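Local coordinates for protein 3-oxoadipate enol-lactonase (Burkholderia xenovorans, PDB 2XUA) that probably hydrolyses the enol-lactone of 3-oxoadipate during bacterial catechol breakdown, using an alpha/beta-hydrolase fold with a cap domain, at residues B[83-86]-B[87-91]; B[123-126]-B[127-131]; B[226-229]-B[230-234]. All coordinates share one frame; numbering follows the deposited sequence.

Contact 1. Residues B[83-86]-B[87-91]; sequences LGLM and DTLKI
The carbonyl oxygen of G84 is gripped twice by T88. The backbone N of T88 donates to G84 O at 2.8 Å, and T88 OG1 donates to the same G84 O at 2.9 Å. The two donors reach the oxygen from opposite faces of its carbonyl plane. The hydroxyl can do this because OG1 lies beside its own backbone N (chi1 -67°), which turns it back along the helix. The helical ladder also includes D87 N to L83 O at 2.8 Å and L89 N to L85 O at 3.0 Å.

The helix 75-88 then closes in a Schellman motif. K90 takes positive phi (60°). I91 N reaches back to M86 O at 2.8 Å, and K90 N bonds to D87 O at 3.0 Å.

Selenomethionine M86 bends at chi3 (69°). This brings its CE to CG2 of I91 at 3.7 Å, and the two side chains cross at about a right angle. L85 and L89 lie side by side, CD1 to CD1, and both pack on L56 and Y16 of the sheet.

D87 OD1 makes a salt bridge with R116, whose NH1 also bonds to I91 O. The ending therefore has a polar, partly charged outer side and an apolar inner side. A carboxylate so near a helix C-terminus would be expected to be unfavourable, and R116 probably offsets this.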
ATOM      1  N   LEU B  83      -6.903  19.429  11.150  1.00 21.33           N
ATOM      2  CA  LEU B  83      -6.906  20.890  10.991  1.00 22.08           C
ATOM      3  C   LEU B  83      -5.606  21.522  10.511  1.00 21.14           C
ATOM      4  O   LEU B  83      -5.643  22.326   9.587  1.00 22.23           O
ATOM      5  CB  LEU B  83      -7.417  21.562  12.261  1.00 22.68           C
ATOM      6  CG  LEU B  83      -8.815  21.152  12.608  1.00 24.35           C
ATOM      7  CD1 LEU B  83      -9.053  21.735  14.008  1.00 31.30           C
ATOM      8  CD2 LEU B  83      -9.875  21.656  11.616  1.00 26.64           C
ATOM      9  N   GLY B  84      -4.482  21.108  11.057  1.00 20.17           N
ATOM     10  CA  GLY B  84      -3.182  21.612  10.661  1.00 22.05           C
ATOM     11  C   GLY B  84      -2.808  21.212   9.243  1.00 22.42           C
ATOM     12  O   GLY B  84      -2.248  22.028   8.464  1.00 22.31           O
ATOM     13  N   LEU B  85      -3.128  19.958   8.882  1.00 21.52           N
ATOM     14  CA  LEU B  85      -3.002  19.538   7.478  1.00 20.13           C
ATOM     15  C   LEU B  85      -3.848  20.386   6.524  1.00 19.90           C
ATOM     16  O   LEU B  85      -3.354  20.850   5.483  1.00 19.22           O
ATOM     17  CB  LEU B  85      -3.388  18.044   7.358  1.00 18.47           C
ATOM     18  CG  LEU B  85      -3.150  17.387   5.988  1.00 21.67           C
ATOM     19  CD1 LEU B  85      -1.700  17.505   5.498  1.00 19.12           C
ATOM     20  CD2 LEU B  85      -3.582  15.891   6.016  1.00 22.21           C
HETATM   21  N   MSE B  86      -5.146  20.541   6.836  1.00 19.93           N
HETATM   22  CA  MSE B  86      -6.000  21.428   6.031  1.00 20.79           C
HETATM   23  C   MSE B  86      -5.443  22.835   5.934  1.00 21.32           C
HETATM   24  O   MSE B  86      -5.328  23.415   4.838  1.00 19.26           O
HETATM   25  CB  MSE B  86      -7.382  21.473   6.625  1.00 21.01           C
HETATM   26  CG  MSE B  86      -8.172  20.263   6.241  1.00 21.30           C
HETATM   27 SE   MSE B  86      -9.763  20.161   7.332  1.00 29.73          SE
HETATM   28  CE  MSE B  86     -10.723  21.708   6.582  1.00 21.46           C
ATOM     29  N   ASP B  87      -5.048  23.373   7.089  1.00 21.76           N
ATOM     30  CA  ASP B  87      -4.463  24.715   7.141  1.00 22.94           C
ATOM     31  C   ASP B  87      -3.235  24.845   6.246  1.00 22.09           C
ATOM     32  O   ASP B  87      -3.106  25.819   5.471  1.00 23.39           O
ATOM     33  CB  ASP B  87      -4.081  25.049   8.592  1.00 22.94           C
ATOM     34  CG  ASP B  87      -5.290  25.400   9.455  1.00 25.21           C
ATOM     35  OD1 ASP B  87      -6.426  25.546   8.944  1.00 27.80           O
ATOM     36  OD2 ASP B  87      -5.094  25.531  10.673  1.00 27.53           O
ATOM     37  N   THR B  88      -2.346  23.865   6.346  1.00 23.20           N
ATOM     38  CA  THR B  88      -1.119  23.752   5.519  1.00 22.12           C
ATOM     39  C   THR B  88      -1.443  23.780   4.037  1.00 21.39           C
ATOM     40  O   THR B  88      -0.712  24.395   3.266  1.00 18.28           O
ATOM     41  CB  THR B  88      -0.297  22.442   5.787  1.00 23.25           C
ATOM     42  OG1 THR B  88       0.249  22.473   7.112  1.00 27.97           O
ATOM     43  CG2 THR B  88       0.873  22.323   4.834  1.00 23.80           C
ATOM     44  N   LEU B  89      -2.506  23.071   3.649  1.00 20.49           N
ATOM     45  CA  LEU B  89      -2.956  23.025   2.227  1.00 21.15           C
ATOM     46  C   LEU B  89      -3.884  24.173   1.802  1.00 20.30           C
ATOM     47  O   LEU B  89      -4.330  24.241   0.678  1.00 19.56           O
ATOM     48  CB  LEU B  89      -3.538  21.636   1.908  1.00 19.69           C
ATOM     49  CG  LEU B  89      -2.588  20.477   2.181  1.00 17.27           C
ATOM     50  CD1 LEU B  89      -3.340  19.154   2.029  1.00 18.69           C
ATOM     51  CD2 LEU B  89      -1.358  20.469   1.236  1.00 20.72           C
ATOM     52  N   LYS B  90      -4.093  25.131   2.722  1.00 21.65           N
ATOM     53  CA  LYS B  90      -5.029  26.256   2.535  1.00 22.42           C
ATOM     54  C   LYS B  90      -6.472  25.786   2.323  1.00 20.93           C
ATOM     55  O   LYS B  90      -7.301  26.469   1.690  1.00 22.09           O
ATOM     56  CB  LYS B  90      -4.532  27.273   1.463  1.00 22.40           C
ATOM     57  CG  LYS B  90      -3.150  27.886   1.807  1.00 27.57           C
ATOM     58  CD  LYS B  90      -2.448  28.461   0.530  1.00 33.29           C
ATOM     59  CE  LYS B  90      -1.148  27.672   0.082  1.00 37.86           C
ATOM     60  NZ  LYS B  90      -1.186  26.696  -1.137  1.00 35.83           N
ATOM     61  N   ILE B  91      -6.779  24.592   2.816  1.00 19.75           N
ATOM     62  CA  ILE B  91      -8.143  24.065   2.666  1.00 18.83           C
ATOM     63  C   ILE B  91      -9.046  24.743   3.720  1.00 19.85           C
ATOM     64  O   ILE B  91      -8.787  24.581   4.911  1.00 19.96           O
ATOM     65  CB  ILE B  91      -8.198  22.570   2.908  1.00 17.04           C
ATOM     66  CG1 ILE B  91      -7.478  21.817   1.791  1.00 19.19           C
ATOM     67  CG2 ILE B  91      -9.648  22.116   3.048  1.00 15.87           C
ATOM     68  CD1 ILE B  91      -7.300  20.357   2.102  1.00 19.98           C
TER

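Contact 2. Residues B[123-126]-B[127-131]; sequences CNTA and ARIGS
I129, whose side chain packs against T125 and A126, offers its carbonyl oxygen to two N-H groups. R128 NH1 curls round to I129 O at 3.0 Å, but the bond is bent (126°) and weak. W135 NE1 of the following helix gives the second bond. NH2 of the same R128 makes a salt bridge with D194, a stronger hold on the guanidinium than the bent bond to I129 O. One face of that group lies against the chain just ahead, with G130 O 3.5 Å above the plane and S131 CA 3.6 Å above it, both offset toward the rim.

The loop folds back on itself in the van der Waals part of the contact. I129 CG1 sits beside its own backbone N (chi1 -61°), which directs the ethyl arm to residues 125 and 126. I129 CD1 comes to T125 OG1 at 3.6 Å, and I129 CG1 lies 3.6 Å from A126 O. The A126 methyl also meets I129 CG1, at 4.0 Å. The T125 and I129 side chains cross at about a right angle. The hydroxyl of T125 is bonded to S100 O, in the probable nucleophile elbow. A126 N is buried here without a partner in the model.

The I129 side chain lies about 5 Å from the bound laevulinic acid, so this packing borders the ligand pocket. The loop runs from strand 117-123 to helix 132-145, with S131 at the helix N-cap. T125 and I129 both rest on L104 of helix 101-112, while A126 touches Q224 of helix 222-231.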
ATOM      1  N   CYS B 123     -18.177   6.355   9.528  1.00 16.12           N
ATOM      2  CA  CYS B 123     -18.277   4.980   9.019  1.00 14.98           C
ATOM      3  C   CYS B 123     -17.666   3.957   9.992  1.00 14.07           C
ATOM      4  O   CYS B 123     -16.593   4.173  10.546  1.00 14.55           O
ATOM      5  CB  CYS B 123     -17.587   4.890   7.668  1.00 13.48           C
ATOM      6  SG  CYS B 123     -18.300   6.083   6.454  1.00 18.17           S
ATOM      7  N   ASN B 124     -18.385   2.852  10.195  1.00 15.27           N
ATOM      8  CA  ASN B 124     -17.971   1.808  11.120  1.00 14.10           C
ATOM      9  C   ASN B 124     -17.418   2.373  12.386  1.00 14.26           C
ATOM     10  O   ASN B 124     -16.336   2.084  12.765  1.00 12.22           O
ATOM     11  CB  ASN B 124     -16.944   0.880  10.418  1.00 14.74           C
ATOM     12  CG  ASN B 124     -17.563   0.125   9.314  1.00 18.43           C
ATOM     13  OD1 ASN B 124     -18.314  -0.860   9.555  1.00 23.17           O
ATOM     14  ND2 ASN B 124     -17.362   0.599   8.084  1.00 14.06           N
ATOM     15  N   THR B 125     -18.207   3.204  13.057  1.00 14.75           N
ATOM     16  CA  THR B 125     -17.680   3.995  14.143  1.00 14.80           C
ATOM     17  C   THR B 125     -18.737   4.141  15.268  1.00 16.24           C
ATOM     18  O   THR B 125     -19.806   3.534  15.195  1.00 16.68           O
ATOM     19  CB  THR B 125     -17.178   5.391  13.614  1.00 15.02           C
ATOM     20  OG1 THR B 125     -16.415   6.003  14.634  1.00 12.76           O
ATOM     21  CG2 THR B 125     -18.334   6.297  13.301  1.00 17.18           C
ATOM     22  N   ALA B 126     -18.445   4.953  16.296  1.00 16.88           N
ATOM     23  CA  ALA B 126     -19.383   5.176  17.413  1.00 17.11           C
ATOM     24  C   ALA B 126     -18.820   6.413  18.077  1.00 18.30           C
ATOM     25  O   ALA B 126     -17.620   6.706  17.878  1.00 19.11           O
ATOM     26  CB  ALA B 126     -19.304   4.006  18.478  1.00 16.14           C
ATOM     27  N   ALA B 127     -19.632   7.102  18.892  1.00 16.79           N
ATOM     28  CA  ALA B 127     -19.137   8.278  19.629  1.00 18.28           C
ATOM     29  C   ALA B 127     -18.238   7.894  20.821  1.00 17.98           C
ATOM     30  O   ALA B 127     -17.501   8.756  21.355  1.00 19.77           O
ATOM     31  CB  ALA B 127     -20.295   9.182  20.072  1.00 18.00           C
ATOM     32  N   ARG B 128     -18.319   6.620  21.215  1.00 18.25           N
ATOM     33  CA  ARG B 128     -17.405   5.965  22.155  1.00 19.21           C
ATOM     34  C   ARG B 128     -17.162   4.524  21.624  1.00 18.73           C
ATOM     35  O   ARG B 128     -18.084   3.690  21.527  1.00 19.84           O
ATOM     36  CB  ARG B 128     -17.922   6.086  23.638  1.00 20.89           C
ATOM     37  CG  ARG B 128     -17.541   4.969  24.633  1.00 25.83           C
ATOM     38  CD  ARG B 128     -16.088   4.696  24.667  1.00 29.04           C
ATOM     39  NE  ARG B 128     -15.543   4.303  25.971  1.00 31.42           N
ATOM     40  CZ  ARG B 128     -14.295   3.845  26.129  1.00 32.40           C
ATOM     41  NH1 ARG B 128     -13.494   3.698  25.068  1.00 33.65           N
ATOM     42  NH2 ARG B 128     -13.831   3.554  27.322  1.00 30.15           N
ATOM     43  N   ILE B 129     -15.924   4.280  21.169  1.00 17.69           N
ATOM     44  CA  ILE B 129     -15.546   2.986  20.539  1.00 17.05           C
ATOM     45  C   ILE B 129     -14.903   2.095  21.615  1.00 17.52           C
ATOM     46  O   ILE B 129     -13.948   2.474  22.317  1.00 18.11           O
ATOM     47  CB  ILE B 129     -14.592   3.173  19.310  1.00 15.39           C
ATOM     48  CG1 ILE B 129     -15.274   4.005  18.235  1.00 16.31           C
ATOM     49  CG2 ILE B 129     -14.127   1.806  18.714  1.00 15.88           C
ATOM     50  CD1 ILE B 129     -14.295   4.541  17.172  1.00 25.52           C
ATOM     51  N   GLY B 130     -15.483   0.907  21.726  1.00 18.94           N
ATOM     52  CA  GLY B 130     -14.990  -0.162  22.588  1.00 19.98           C
ATOM     53  C   GLY B 130     -15.042   0.220  24.062  1.00 20.66           C
ATOM     54  O   GLY B 130     -15.968   0.904  24.497  1.00 19.26           O
ATOM     55  N   SER B 131     -14.022  -0.184  24.806  1.00 21.38           N
ATOM     56  CA  SER B 131     -14.066  -0.050  26.301  1.00 22.77           C
ATOM     57  C   SER B 131     -12.675  -0.288  26.854  1.00 22.28           C
ATOM     58  O   SER B 131     -11.809  -0.785  26.107  1.00 22.65           O
ATOM     59  CB  SER B 131     -15.021  -1.096  26.863  1.00 22.48           C
ATOM     60  OG  SER B 131     -14.408  -2.349  26.697  1.00 23.18           O
TER

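Contact 3. Residues B[226-229]-B[230-234]; sequences RELA and QAIAG
R226 and Q230 are joined across the last turn of helix 222-231, the connecting helix of a beta-alpha-beta unit between strands 209-214 and 236-240 of the alpha/beta-hydrolase fold.

The backbone bonds come first. Q230 N donates to R226 O at 2.8 Å, and A231 N donates to E227 O at 2.8 Å. After these the ladder fades. I232 N has two weak options, L228 O and A229 O, each at 3.4 Å. The chain is leaving the helix here, as I232 has already taken extended backbone angles.

The apolar contacts lie on the inner side. L228 and I232 run side by side and point the same way. L228 CG is anti to the backbone N (chi1 -165°), which sends the side chain outward from the helix; its CD2 branch is the one that meets I232. Both side chains rest on L122 of strand 117-123. L228 also packs on V211 and I232 on A209, both in strand 209-214. The modelled approach of L228 CD2 to I232 CD1, 3.2 Å, is tighter than usual for two methyls, so its exact value is doubtful.

Among the polar side chains, R226 reaches strand 236-240, touching Y237 and making a long, weak ion pair with E239. Q230 is exposed, and its extended chain passes over the R226 carbonyl, with Q230 CB at 3.3 Å and Q230 CG at 3.4 Å from R226 O.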
ATOM      1  N   ARG B 226     -26.752   3.507  14.884  1.00 25.00           N
ATOM      2  CA  ARG B 226     -28.062   4.114  15.195  1.00 24.39           C
ATOM      3  C   ARG B 226     -28.090   5.173  16.319  1.00 26.71           C
ATOM      4  O   ARG B 226     -28.655   6.252  16.134  1.00 28.11           O
ATOM      5  CB  ARG B 226     -29.092   3.000  15.314  1.00 25.27           C
ATOM      6  CG  ARG B 226     -29.198   2.164  13.989  1.00 21.80           C
ATOM      7  CD  ARG B 226     -30.313   1.168  13.987  1.00 27.40           C
ATOM      8  NE  ARG B 226     -30.079   0.117  14.988  1.00 37.01           N
ATOM      9  CZ  ARG B 226     -29.537  -1.097  14.765  1.00 39.10           C
ATOM     10  NH1 ARG B 226     -29.172  -1.484  13.544  1.00 43.15           N
ATOM     11  NH2 ARG B 226     -29.384  -1.945  15.782  1.00 39.29           N
ATOM     12  N   GLU B 227     -27.466   4.920  17.469  1.00 26.95           N
ATOM     13  CA  GLU B 227     -27.445   5.933  18.529  1.00 28.09           C
ATOM     14  C   GLU B 227     -26.767   7.195  17.999  1.00 27.12           C
ATOM     15  O   GLU B 227     -27.202   8.321  18.274  1.00 25.04           O
ATOM     16  CB  GLU B 227     -26.652   5.480  19.743  1.00 28.00           C
ATOM     17  CG  GLU B 227     -27.309   4.446  20.609  1.00 34.79           C
ATOM     18  CD  GLU B 227     -26.287   3.922  21.609  1.00 41.60           C
ATOM     19  OE1 GLU B 227     -25.899   4.753  22.467  1.00 43.45           O
ATOM     20  OE2 GLU B 227     -25.835   2.734  21.487  1.00 44.02           O
ATOM     21  N   LEU B 228     -25.667   6.977  17.267  1.00 25.24           N
ATOM     22  CA  LEU B 228     -24.941   8.095  16.717  1.00 25.00           C
ATOM     23  C   LEU B 228     -25.844   8.879  15.777  1.00 23.96           C
ATOM     24  O   LEU B 228     -25.908  10.101  15.887  1.00 24.01           O
ATOM     25  CB  LEU B 228     -23.640   7.645  16.040  1.00 25.68           C
ATOM     26  CG  LEU B 228     -22.612   8.740  15.738  1.00 27.25           C
ATOM     27  CD1 LEU B 228     -21.280   8.183  15.182  1.00 23.48           C
ATOM     28  CD2 LEU B 228     -23.233   9.531  14.683  1.00 32.05           C
ATOM     29  N   ALA B 229     -26.549   8.185  14.888  1.00 22.93           N
ATOM     30  CA  ALA B 229     -27.356   8.830  13.887  1.00 24.38           C
ATOM     31  C   ALA B 229     -28.514   9.535  14.615  1.00 25.47           C
ATOM     32  O   ALA B 229     -29.024  10.564  14.141  1.00 26.24           O
ATOM     33  CB  ALA B 229     -27.922   7.806  12.892  1.00 22.07           C
ATOM     34  N   GLN B 230     -28.939   8.985  15.749  1.00 26.06           N
ATOM     35  CA  GLN B 230     -30.128   9.539  16.394  1.00 26.50           C
ATOM     36  C   GLN B 230     -29.746  10.740  17.246  1.00 26.49           C
ATOM     37  O   GLN B 230     -30.566  11.647  17.442  1.00 25.44           O
ATOM     38  CB  GLN B 230     -30.976   8.435  17.083  1.00 29.04           C
ATOM     39  CG  GLN B 230     -31.773   7.540  16.021  1.00 31.85           C
ATOM     40  CD  GLN B 230     -32.217   6.055  16.483  1.00 39.99           C
ATOM     41  OE1 GLN B 230     -32.132   5.669  17.641  1.00 41.09           O
ATOM     42  NE2 GLN B 230     -32.651   5.239  15.504  1.00 42.89           N
ATOM     43  N   ALA B 231     -28.504  10.783  17.721  1.00 25.46           N
ATOM     44  CA  ALA B 231     -28.032  11.989  18.427  1.00 26.26           C
ATOM     45  C   ALA B 231     -27.949  13.207  17.503  1.00 26.24           C
ATOM     46  O   ALA B 231     -28.020  14.360  17.967  1.00 26.57           O
ATOM     47  CB  ALA B 231     -26.711  11.760  19.038  1.00 27.41           C
ATOM     48  N   ILE B 232     -27.767  12.963  16.209  1.00 25.49           N
ATOM     49  CA  ILE B 232     -27.391  14.066  15.294  1.00 25.15           C
ATOM     50  C   ILE B 232     -28.607  14.548  14.512  1.00 25.85           C
ATOM     51  O   ILE B 232     -29.209  13.745  13.783  1.00 23.27           O
ATOM     52  CB  ILE B 232     -26.245  13.677  14.332  1.00 24.65           C
ATOM     53  CG1 ILE B 232     -24.951  13.393  15.111  1.00 21.58           C
ATOM     54  CG2 ILE B 232     -26.016  14.793  13.276  1.00 25.23           C
ATOM     55  CD1 ILE B 232     -23.816  12.685  14.186  1.00 20.72           C
ATOM     56  N   ALA B 233     -28.959  15.850  14.672  1.00 26.98           N
ATOM     57  CA  ALA B 233     -30.169  16.369  13.978  1.00 27.81           C
ATOM     58  C   ALA B 233     -30.077  16.104  12.476  1.00 28.62           C
ATOM     59  O   ALA B 233     -29.082  16.466  11.840  1.00 28.17           O
ATOM     60  CB  ALA B 233     -30.363  17.845  14.220  1.00 28.76           C
ATOM     61  N   GLY B 234     -31.100  15.466  11.915  1.00 27.80           N
ATOM     62  CA  GLY B 234     -31.113  15.213  10.474  1.00 29.51           C
ATOM     63  C   GLY B 234     -30.105  14.184   9.923  1.00 29.65           C
ATOM     64  O   GLY B 234     -30.069  13.968   8.708  1.00 30.96           O
TER

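Contacts 1 and 3 are alike. Each finishes a helix in a partly buried place, well away from the chain centre, with backbone bonds along the last turn and leucine or isoleucine facing the sheet. They differ in how the helix stops: contact 1 has a well-bonded Schellman ending, while contact 3 ends in weak bonds. Contact 2 is the buried one. It is a loop, lacks such a bond ladder, and lies beside the ligand pocket. It touches contact 3, T125 CG2 meeting L228 CD1 at 4.0 Å, and both are tied to strand 117-123, which contact 2 follows and contact 3 packs on. Contact 1 stands apart, its nearest atoms about 16 Å from contact 2.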